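Local coordinates for glyoxalase family protein (Bacillus cereus, PDB 1ZSW) that binds zinc and, as a member of the glyoxalase (vicinal oxygen chelate) family, is probably a metal-dependent enzyme whose reaction is not established, at residues 37-42 and 90-95; 59-64 and 315-320; 74-79 and 163-168; 185-190 and 230-235. All blocks are in the same frame, centred on the assembly; numbering follows the deposited sequence.

Interaction 1: residues 37-42 and 90-95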
# COMPACT_ATOMS: atom_id res chain seq x y z
N VAL A 37 1.60 -11.04 -0.89
CA VAL A 37 1.28 -12.46 -0.91
C VAL A 37 1.61 -13.07 0.44
O VAL A 37 2.71 -12.84 0.97
CB VAL A 37 2.10 -13.13 -2.00
CG1 VAL A 37 1.95 -14.68 -1.97
CG2 VAL A 37 1.69 -12.60 -3.39
N THR A 38 0.65 -13.83 0.99
CA THR A 38 0.82 -14.63 2.23
C THR A 38 0.59 -16.10 1.92
O THR A 38 -0.17 -16.45 1.03
CB THR A 38 -0.12 -14.17 3.38
OG1 THR A 38 0.21 -14.88 4.59
CG2 THR A 38 -1.58 -14.41 3.07
N LYS A 39 1.28 -16.96 2.68
CA LYS A 39 1.07 -18.40 2.53
C LYS A 39 -0.07 -18.90 3.42
O LYS A 39 -0.65 -19.98 3.16
CB LYS A 39 2.37 -19.13 2.93
CG LYS A 39 2.40 -20.56 2.46
CD LYS A 39 3.73 -21.22 2.83
CE LYS A 39 3.69 -22.72 2.52
NZ LYS A 39 3.68 -23.07 1.07
N ASN A 40 -0.40 -18.15 4.47
CA ASN A 40 -1.30 -18.67 5.52
C ASN A 40 -2.17 -17.57 6.09
O ASN A 40 -1.69 -16.73 6.81
CB ASN A 40 -0.47 -19.30 6.64
CG ASN A 40 -1.33 -20.04 7.67
OD1 ASN A 40 -2.01 -19.44 8.49
ND2 ASN A 40 -1.31 -21.36 7.59
N ALA A 41 -3.45 -17.57 5.73
CA ALA A 41 -4.39 -16.54 6.17
C ALA A 41 -4.58 -16.50 7.68
O ALA A 41 -4.70 -15.42 8.23
CB ALA A 41 -5.75 -16.67 5.45
N ASN A 42 -4.62 -17.66 8.34
CA ASN A 42 -4.77 -17.67 9.81
C ASN A 42 -3.65 -16.89 10.50
O ASN A 42 -3.92 -16.05 11.37
CB ASN A 42 -4.84 -19.10 10.37
CG ASN A 42 -6.09 -19.85 9.91
OD1 ASN A 42 -7.08 -19.26 9.51
ND2 ASN A 42 -6.04 -21.18 9.96
N PRO A 90 -1.66 -20.76 -0.52
CA PRO A 90 -1.15 -21.80 0.39
C PRO A 90 0.11 -22.58 -0.04
O PRO A 90 0.87 -22.98 0.85
CB PRO A 90 -2.37 -22.73 0.55
CG PRO A 90 -3.52 -21.76 0.46
CD PRO A 90 -3.11 -20.89 -0.71
N LEU A 91 0.33 -22.78 -1.33
CA LEU A 91 1.52 -23.54 -1.78
C LEU A 91 2.69 -22.67 -2.22
O LEU A 91 3.69 -23.18 -2.73
CB LEU A 91 1.17 -24.48 -2.90
CG LEU A 91 0.15 -25.56 -2.53
CD1 LEU A 91 -0.21 -26.24 -3.77
CD2 LEU A 91 0.74 -26.54 -1.55
N VAL A 92 2.57 -21.36 -2.03
CA VAL A 92 3.67 -20.47 -2.41
C VAL A 92 4.95 -20.77 -1.65
O VAL A 92 4.91 -21.18 -0.50
CB VAL A 92 3.23 -18.97 -2.27
CG1 VAL A 92 3.26 -18.53 -0.83
CG2 VAL A 92 4.17 -18.12 -3.16
N GLY A 93 6.09 -20.54 -2.32
CA GLY A 93 7.42 -20.68 -1.71
C GLY A 93 7.92 -19.42 -1.01
O GLY A 93 7.17 -18.43 -0.82
N ARG A 94 9.18 -19.44 -0.59
CA ARG A 94 9.76 -18.30 0.08
C ARG A 94 10.07 -17.24 -0.96
O ARG A 94 10.14 -17.52 -2.16
CB ARG A 94 11.06 -18.69 0.80
CG ARG A 94 12.11 -19.28 -0.17
CD ARG A 94 13.50 -19.35 0.49
NE ARG A 94 13.90 -18.06 1.03
CZ ARG A 94 15.09 -17.49 0.87
NH1 ARG A 94 16.05 -18.11 0.21
NH2 ARG A 94 15.31 -16.30 1.40
N THR A 95 10.21 -16.00 -0.49
CA THR A 95 10.79 -14.92 -1.28
C THR A 95 12.30 -15.00 -1.21
O THR A 95 12.89 -15.12 -0.12
CB THR A 95 10.34 -13.55 -0.74
OG1 THR A 95 8.96 -13.37 -1.05
CG2 THR A 95 11.09 -12.44 -1.38
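Lys-39 reaches across to residues 90-92 and sets its ammonium group between two backbone carbonyls. NZ donates to Pro-90 O at 2.8 Å and to Val-92 O at 2.7 Å, two short bonds from one nitrogen. Neither carbonyl is met in its plane: the amine is tilted from both, by 29° at Pro-90 and by 28° at Val-92. The lysine chain gets there by leaving CA with CG anti to the backbone N (chi1 -164°) and staying extended as far as CE, where a bend at chi4 brings NZ onto the two oxygens. Along the way its methylenes also lie near these oxygens, CG standing 3.3 Å from Pro-90 O. Two carbonyls turned toward one ammonium would be expected to stabilise its positive charge, and the pair of bonds ties down both ends of the Pro-90 to Val-92 bend. Alongside the root of the lysine chain, the CG1 branch of Val-92 faces residues 37-39, with Lys-39 CB at 3.9 Å and the CG1 methyl of Val-37 at 4.2 Å. Pro-90 adds a CA-H...O contact, its CA lying 3.4 Å from Lys-39 O. Residues 37-42 carry strand 31-38 into helix 41-51, which Asn-40 N-caps through Glu-43 N; residues 90-95 follow the neighbouring strand 83-88, and Arg-241 touches both Lys-39 and Val-92.

Interaction 2: residues 59-64 and 315-320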
# COMPACT_ATOMS: atom_id res chain seq x y z
N MET A 59 -12.95 -9.31 3.90
CA MET A 59 -12.55 -10.69 3.73
C MET A 59 -13.25 -11.09 2.45
O MET A 59 -14.48 -11.24 2.44
CB MET A 59 -13.03 -11.54 4.90
CG MET A 59 -12.79 -13.01 4.75
SD MET A 59 -13.00 -13.90 6.31
CE MET A 59 -14.71 -13.52 6.71
N THR A 60 -12.47 -11.26 1.39
CA THR A 60 -13.07 -11.59 0.06
C THR A 60 -12.16 -12.56 -0.68
O THR A 60 -11.37 -13.29 -0.04
CB THR A 60 -13.44 -10.29 -0.71
OG1 THR A 60 -14.21 -10.59 -1.90
CG2 THR A 60 -12.20 -9.50 -1.08
N VAL A 61 -12.33 -12.64 -2.01
CA VAL A 61 -11.51 -13.49 -2.87
C VAL A 61 -10.91 -12.66 -3.99
O VAL A 61 -11.40 -11.55 -4.27
CB VAL A 61 -12.30 -14.70 -3.45
CG1 VAL A 61 -12.77 -15.65 -2.32
CG2 VAL A 61 -13.47 -14.25 -4.36
N ASN A 62 -9.81 -13.15 -4.55
CA ASN A 62 -9.15 -12.53 -5.70
C ASN A 62 -10.17 -12.52 -6.83
O ASN A 62 -10.67 -13.57 -7.20
CB ASN A 62 -7.92 -13.35 -6.06
CG ASN A 62 -7.11 -12.77 -7.24
OD1 ASN A 62 -7.58 -11.92 -7.98
ND2 ASN A 62 -5.89 -13.27 -7.41
N GLN A 63 -10.50 -11.32 -7.31
CA GLN A 63 -11.55 -11.19 -8.33
C GLN A 63 -11.16 -11.89 -9.62
O GLN A 63 -12.02 -12.31 -10.37
CB GLN A 63 -11.93 -9.71 -8.57
CG GLN A 63 -12.63 -9.07 -7.36
CD GLN A 63 -12.86 -7.57 -7.49
OE1 GLN A 63 -13.10 -6.87 -6.50
NE2 GLN A 63 -12.80 -7.06 -8.71
N ASP A 64 -9.84 -12.02 -9.84
CA ASP A 64 -9.29 -12.69 -11.02
C ASP A 64 -9.11 -14.20 -10.79
O ASP A 64 -8.75 -14.93 -11.72
CB ASP A 64 -7.96 -12.04 -11.45
CG ASP A 64 -8.10 -10.55 -11.82
OD1 ASP A 64 -9.23 -10.09 -12.11
OD2 ASP A 64 -7.06 -9.85 -11.85
N LEU A 315 -17.75 -13.28 4.52
CA LEU A 315 -17.14 -13.37 3.20
C LEU A 315 -17.92 -12.54 2.22
O LEU A 315 -19.05 -12.89 1.87
CB LEU A 315 -17.09 -14.81 2.73
CG LEU A 315 -16.44 -15.05 1.36
CD1 LEU A 315 -14.93 -14.75 1.43
CD2 LEU A 315 -16.67 -16.48 0.92
N ASP A 316 -17.32 -11.42 1.81
CA ASP A 316 -17.95 -10.49 0.88
C ASP A 316 -17.52 -10.79 -0.53
O ASP A 316 -16.36 -11.14 -0.78
CB ASP A 316 -17.62 -9.05 1.24
CG ASP A 316 -18.27 -8.61 2.55
OD1 ASP A 316 -19.34 -9.17 2.93
OD2 ASP A 316 -17.72 -7.70 3.22
N LEU A 317 -18.46 -10.65 -1.46
CA LEU A 317 -18.18 -10.92 -2.86
C LEU A 317 -18.68 -9.77 -3.70
O LEU A 317 -19.68 -9.13 -3.35
CB LEU A 317 -18.83 -12.22 -3.32
CG LEU A 317 -18.36 -13.50 -2.64
CD1 LEU A 317 -19.29 -14.64 -2.98
CD2 LEU A 317 -16.89 -13.81 -2.98
N PRO A 318 -17.99 -9.49 -4.81
CA PRO A 318 -18.46 -8.52 -5.78
C PRO A 318 -19.73 -9.14 -6.40
O PRO A 318 -19.83 -10.36 -6.45
CB PRO A 318 -17.31 -8.44 -6.80
CG PRO A 318 -16.58 -9.76 -6.66
CD PRO A 318 -16.71 -10.13 -5.22
N PRO A 319 -20.70 -8.30 -6.81
CA PRO A 319 -21.99 -8.83 -7.30
C PRO A 319 -21.86 -9.96 -8.33
O PRO A 319 -22.61 -10.93 -8.25
CB PRO A 319 -22.64 -7.61 -7.93
CG PRO A 319 -22.14 -6.47 -7.12
CD PRO A 319 -20.70 -6.83 -6.79
N PHE A 320 -20.91 -9.84 -9.26
CA PHE A 320 -20.77 -10.82 -10.34
C PHE A 320 -20.42 -12.24 -9.90
O PHE A 320 -20.49 -13.17 -10.70
CB PHE A 320 -19.81 -10.32 -11.44
CG PHE A 320 -18.34 -10.59 -11.17
CD1 PHE A 320 -17.73 -11.74 -11.66
CD2 PHE A 320 -17.56 -9.67 -10.47
CE1 PHE A 320 -16.36 -11.98 -11.44
CE2 PHE A 320 -16.20 -9.90 -10.24
CZ PHE A 320 -15.60 -11.06 -10.73
O HOH W 1 -15.75 -8.73 4.51
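Strand 55-62, an outermost strand of the eight-stranded mixed sheet, is met here by the irregular segment 315-320 from the C-terminal part of the chain. Asp-316 N donates to Met-59 O at 2.9 Å. One residue on, Thr-60 OG1 donates to Asp-316 O; the 2.5 Å between them is unusually short and its exact length doubtful. A chi1 of -171° swings the hydroxyl to the side opposite the backbone N. Water 1 joins the same ends, accepting from Met-59 N and lying 2.6 Å from Asp-316 OD2, to which it probably donates. The two segments run in roughly the same direction, 23° apart, and the backbone bond holds 315-320 beside a sheet edge whose other side pairs with strand 69-74. Apolar contacts accompany these bonds: Val-61 CG2 meets Leu-317 CD2 at 3.7 Å, the two side chains crossing at a slant, while Leu-315 CD1 lies 3.9 Å from Thr-60 CA. Helix 325-330 covers these side chains, with Ile-328 against Val-61 and Arg-325 against Leu-317. Farther along, Gln-63 CG and Pro-318 CG pass at 4.1 Å, and the Phe-320 ring turns its CZ edge to Gln-63 O at 3.8 Å.

Interaction 3: residues 74-79 and 163-168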
# COMPACT_ATOMS: atom_id res chain seq x y z
N GLY A 74 -6.91 -2.25 7.53
CA GLY A 74 -6.73 -0.81 7.49
C GLY A 74 -7.34 -0.16 8.69
O GLY A 74 -7.39 -0.75 9.76
N ASP A 75 -7.81 1.05 8.49
CA ASP A 75 -8.40 1.84 9.56
C ASP A 75 -9.88 1.47 9.71
O ASP A 75 -10.32 0.47 9.18
CB ASP A 75 -8.18 3.36 9.34
CG ASP A 75 -9.04 3.97 8.25
OD1 ASP A 75 -9.68 3.21 7.52
OD2 ASP A 75 -9.06 5.22 8.11
N LYS A 76 -10.62 2.30 10.44
CA LYS A 76 -12.04 1.99 10.73
C LYS A 76 -12.84 1.59 9.48
O LYS A 76 -13.63 0.64 9.53
CB LYS A 76 -12.71 3.18 11.41
CG LYS A 76 -14.16 2.92 11.86
CD LYS A 76 -14.72 4.21 12.45
CE LYS A 76 -16.19 4.06 12.83
NZ LYS A 76 -16.29 3.18 14.02
N THR A 77 -12.62 2.28 8.37
CA THR A 77 -13.37 2.00 7.13
C THR A 77 -12.50 1.46 5.99
O THR A 77 -12.95 1.29 4.85
CB THR A 77 -14.09 3.26 6.59
OG1 THR A 77 -13.12 4.27 6.28
CG2 THR A 77 -15.07 3.81 7.62
N GLY A 78 -11.23 1.22 6.27
CA GLY A 78 -10.35 0.77 5.20
C GLY A 78 -10.13 1.90 4.22
O GLY A 78 -10.03 1.67 3.01
N SER A 79 -9.99 3.13 4.72
CA SER A 79 -9.92 4.29 3.82
C SER A 79 -8.63 4.29 2.98
O SER A 79 -7.64 3.67 3.40
CB SER A 79 -10.08 5.56 4.59
OG SER A 79 -8.99 5.73 5.43
N HIS A 163 -9.32 11.85 6.08
CA HIS A 163 -10.34 10.81 6.20
C HIS A 163 -9.99 9.59 7.06
O HIS A 163 -10.86 8.79 7.37
CB HIS A 163 -10.90 10.37 4.84
CG HIS A 163 -9.90 9.69 3.95
ND1 HIS A 163 -9.62 10.13 2.68
CD2 HIS A 163 -9.15 8.58 4.13
CE1 HIS A 163 -8.72 9.34 2.12
NE2 HIS A 163 -8.42 8.39 2.98
N TRP A 164 -8.72 9.45 7.46
CA TRP A 164 -8.33 8.35 8.33
C TRP A 164 -9.04 8.36 9.70
O TRP A 164 -9.25 9.43 10.27
CB TRP A 164 -6.82 8.37 8.55
CG TRP A 164 -6.00 8.07 7.31
CD1 TRP A 164 -6.46 7.66 6.08
CD2 TRP A 164 -4.57 8.09 7.22
NE1 TRP A 164 -5.40 7.47 5.23
CE2 TRP A 164 -4.23 7.71 5.91
CE3 TRP A 164 -3.54 8.41 8.12
CZ2 TRP A 164 -2.90 7.63 5.47
CZ3 TRP A 164 -2.21 8.35 7.69
CH2 TRP A 164 -1.91 7.96 6.37
N GLU A 165 -9.41 7.18 10.21
CA GLU A 165 -10.04 7.06 11.53
C GLU A 165 -9.52 5.88 12.31
O GLU A 165 -9.52 4.75 11.82
CB GLU A 165 -11.55 6.89 11.38
CG GLU A 165 -12.25 8.13 10.96
CD GLU A 165 -13.71 7.86 10.63
OE1 GLU A 165 -13.99 7.20 9.59
OE2 GLU A 165 -14.56 8.28 11.44
N THR A 166 -9.14 6.11 13.56
CA THR A 166 -8.70 5.01 14.40
C THR A 166 -9.88 4.07 14.72
O THR A 166 -11.06 4.44 14.66
CB THR A 166 -8.02 5.50 15.71
OG1 THR A 166 -8.92 6.35 16.42
CG2 THR A 166 -6.72 6.29 15.41
N TRP A 167 -9.52 2.84 15.04
CA TRP A 167 -10.43 1.73 15.17
C TRP A 167 -10.71 1.45 16.64
O TRP A 167 -9.81 1.07 17.38
CB TRP A 167 -9.76 0.54 14.48
CG TRP A 167 -10.41 -0.76 14.57
CD1 TRP A 167 -9.80 -1.96 14.76
CD2 TRP A 167 -11.81 -1.04 14.46
NE1 TRP A 167 -10.72 -2.97 14.77
CE2 TRP A 167 -11.96 -2.43 14.57
CE3 TRP A 167 -12.94 -0.24 14.24
CZ2 TRP A 167 -13.20 -3.06 14.50
CZ3 TRP A 167 -14.18 -0.87 14.15
CH2 TRP A 167 -14.29 -2.26 14.29
N GLU A 168 -11.97 1.61 17.05
CA GLU A 168 -12.33 1.54 18.48
C GLU A 168 -12.30 0.14 19.09
O GLU A 168 -12.37 -0.01 20.31
CB GLU A 168 -13.70 2.18 18.73
CG GLU A 168 -14.89 1.38 18.15
CD GLU A 168 -15.33 1.86 16.77
OE1 GLU A 168 -16.55 1.72 16.47
OE2 GLU A 168 -14.48 2.34 15.98
O HOH W 2 -12.03 5.37 8.18
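Asp-75 OD2 is gripped from both faces of its carboxylate: Ser-79 OG donates to it at 2.7 Å and Glu-165 N at 2.9 Å, each well out of the carboxylate plane. The other oxygen, OD1, turns back into its own loop and accepts from Ser-79 N on the syn side but out of the plane, with weaker bonds from Thr-77 N and Gly-78 N. A chi1 of 74° sets the carboxylate between the backbone N and the carbonyl carbon, where it can serve its own turn and the other segment at once; this many donors should hold it rigidly and stabilise its negative charge. Lys-76 N returns the link by donating to Glu-165 O at 3.0 Å, nearly straight at 170°. The lysine chain, extended as far as CE and bent at its last torsion, passes Trp-167 at about a right angle and ends in a salt bridge from NZ to the syn lone pair of Glu-168 OE2 at 2.8 Å. Water 2 bridges Thr-77 OG1 and Glu-165 OE1. Ser-79 OG also lies at the edge of the His-163 ring, 3.1 Å from CD2; His-163 NE2 and Trp-164 NE1 both bond to Pro-80 O. Asp-75 to Gly-78 form a type I beta turn, closed by Gly-78 N bonding to Asp-75 O, in the hairpin connection of antiparallel strands 69-74 and 83-88.

Interaction 4: residues 185-190 and 230-235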
# COMPACT_ATOMS: atom_id res chain seq x y z
N GLU A 185 9.14 1.82 0.02
CA GLU A 185 10.51 1.66 -0.55
C GLU A 185 10.47 0.81 -1.81
O GLU A 185 9.90 -0.33 -1.80
CB GLU A 185 11.36 0.95 0.49
CG GLU A 185 12.83 0.87 0.14
CD GLU A 185 13.55 0.09 1.21
OE1 GLU A 185 13.87 0.70 2.28
OE2 GLU A 185 13.75 -1.14 1.02
N LEU A 186 11.10 1.34 -2.86
CA LEU A 186 11.26 0.63 -4.16
C LEU A 186 12.77 0.40 -4.33
O LEU A 186 13.54 1.35 -4.17
CB LEU A 186 10.75 1.50 -5.32
CG LEU A 186 9.32 2.03 -5.20
CD1 LEU A 186 8.87 2.79 -6.42
CD2 LEU A 186 8.34 0.87 -4.93
N THR A 187 13.16 -0.83 -4.65
CA THR A 187 14.60 -1.15 -4.89
C THR A 187 14.70 -1.45 -6.39
O THR A 187 13.95 -2.28 -6.91
CB THR A 187 15.02 -2.34 -4.02
OG1 THR A 187 14.88 -2.00 -2.62
CG2 THR A 187 16.52 -2.68 -4.25
N VAL A 188 15.58 -0.75 -7.09
CA VAL A 188 15.62 -0.86 -8.53
C VAL A 188 17.06 -0.91 -9.09
O VAL A 188 17.99 -0.47 -8.42
CB VAL A 188 14.90 0.36 -9.22
CG1 VAL A 188 13.39 0.32 -8.89
CG2 VAL A 188 15.50 1.71 -8.79
N ARG A 189 17.21 -1.44 -10.30
CA ARG A 189 18.51 -1.37 -11.02
C ARG A 189 18.81 0.02 -11.55
O ARG A 189 19.98 0.47 -11.56
CB ARG A 189 18.53 -2.35 -12.19
CG ARG A 189 18.48 -3.81 -11.78
CD ARG A 189 19.92 -4.45 -11.70
NE ARG A 189 19.84 -5.89 -11.44
CZ ARG A 189 19.08 -6.73 -12.13
NH1 ARG A 189 18.39 -6.29 -13.17
NH2 ARG A 189 19.01 -8.00 -11.81
N ARG A 190 17.76 0.68 -12.05
CA ARG A 190 17.87 2.00 -12.70
C ARG A 190 17.09 3.07 -11.95
O ARG A 190 15.92 3.35 -12.25
CB ARG A 190 17.41 1.91 -14.16
CG ARG A 190 18.25 0.99 -15.01
CD ARG A 190 19.61 1.60 -15.33
NE ARG A 190 19.53 2.97 -15.87
CZ ARG A 190 19.66 3.30 -17.15
NH1 ARG A 190 19.82 2.36 -18.08
NH2 ARG A 190 19.56 4.58 -17.52
N LYS A 230 15.70 3.04 -3.90
CA LYS A 230 17.06 2.55 -3.62
C LYS A 230 17.66 1.83 -4.84
O LYS A 230 17.02 0.99 -5.48
CB LYS A 230 17.07 1.57 -2.44
CG LYS A 230 16.59 2.19 -1.12
CD LYS A 230 16.59 1.19 -0.00
CE LYS A 230 17.97 0.80 0.46
NZ LYS A 230 17.83 -0.21 1.54
N TYR A 231 18.93 2.14 -5.13
CA TYR A 231 19.62 1.43 -6.19
C TYR A 231 20.25 0.17 -5.60
O TYR A 231 20.93 0.22 -4.56
CB TYR A 231 20.73 2.34 -6.77
CG TYR A 231 21.74 1.55 -7.61
CD1 TYR A 231 23.08 1.54 -7.26
CD2 TYR A 231 21.34 0.80 -8.71
CE1 TYR A 231 24.01 0.82 -8.02
CE2 TYR A 231 22.27 0.06 -9.46
CZ TYR A 231 23.59 0.10 -9.10
OH TYR A 231 24.50 -0.61 -9.84
N LEU A 232 19.97 -0.96 -6.21
CA LEU A 232 20.64 -2.20 -5.86
C LEU A 232 20.87 -3.00 -7.12
O LEU A 232 19.97 -3.18 -7.95
CB LEU A 232 19.84 -3.03 -4.83
CG LEU A 232 20.49 -4.33 -4.30
CD1 LEU A 232 21.70 -3.97 -3.42
CD2 LEU A 232 19.50 -5.13 -3.48
N ASP A 233 22.11 -3.47 -7.28
CA ASP A 233 22.49 -4.29 -8.42
C ASP A 233 22.31 -5.71 -7.96
O ASP A 233 21.79 -5.95 -6.86
CB ASP A 233 23.97 -4.01 -8.77
CG ASP A 233 24.30 -4.30 -10.24
OD1 ASP A 233 23.50 -4.92 -10.96
OD2 ASP A 233 25.40 -3.89 -10.68
N GLY A 234 22.73 -6.68 -8.75
CA GLY A 234 22.59 -8.06 -8.29
C GLY A 234 21.31 -8.72 -8.78
O GLY A 234 20.65 -8.17 -9.65
N PRO A 235 20.97 -9.90 -8.24
CA PRO A 235 19.79 -10.58 -8.78
C PRO A 235 18.50 -9.85 -8.45
O PRO A 235 18.37 -9.24 -7.40
CB PRO A 235 19.76 -11.90 -8.03
CG PRO A 235 21.10 -12.04 -7.42
CD PRO A 235 21.63 -10.71 -7.20
O HOH W 3 15.84 -2.66 1.57
O HOH W 4 16.52 1.33 3.48
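Lys-230 N and Val-188 N each make a 2.8 Å hydrogen bond, to Leu-186 O and Lys-230 O respectively, and Leu-232 N follows by donating to Val-188 O. Next to this backbone, Thr-187 CG2 presses on Leu-232 CB at 3.4 Å, tighter than usual van der Waals contact, while the Tyr-231 ring turns its edge to Arg-189 O, CE2 lying 3.1 Å away. Strands 180-188 and 227-231 pair in parallel here as first and last strands of a βαβββ module of the vicinal oxygen chelate fold, with helix 191-201 and strands 205-209 and 213-217 between; Thr-187 and Lys-230 point to one face, Val-188 and Tyr-231 to the other. Met-194 of the helix packs on Leu-186 and Val-188. In one of its two conformers, bent at chi2 (-95°), Arg-189 grips Gly-234 O side-on and in plane, NE at 3.0 Å and NH2 at 2.7 Å; the grip may thus be partial. Asp-233 OD1 makes a long salt bridge with NE and takes a weak bond from Gly-234 N. Lys-230 CD lies 3.5 Å from Glu-185 CD, and waters 3 and 4 bridge NZ to the carboxylate, which Arg-104, Thr-103 and Tyr-135 hold.

How the interactions relate
From the N terminus, interaction 1 opens at the end of strand 31-38 and closes on the loop after strand 83-88. Before it closes, the first segments of interactions 2 and 3 have begun, so interaction 1 crosses both. Interaction 3 closes next, joining the loop between strands 69-74 and 83-88 to the one between strands 150-155 and 180-188. Interaction 4 then opens and closes between strands 180-188 and 227-231, in series after interactions 1 and 3. Interaction 2 closes last, on the C-terminal loop before helix 325-330, and its long loop encloses interactions 3 and 4. Interactions 1 and 2 reach the same sheet, whereas interaction 4 lies in the other, its centre about 34 Å from that of interaction 2.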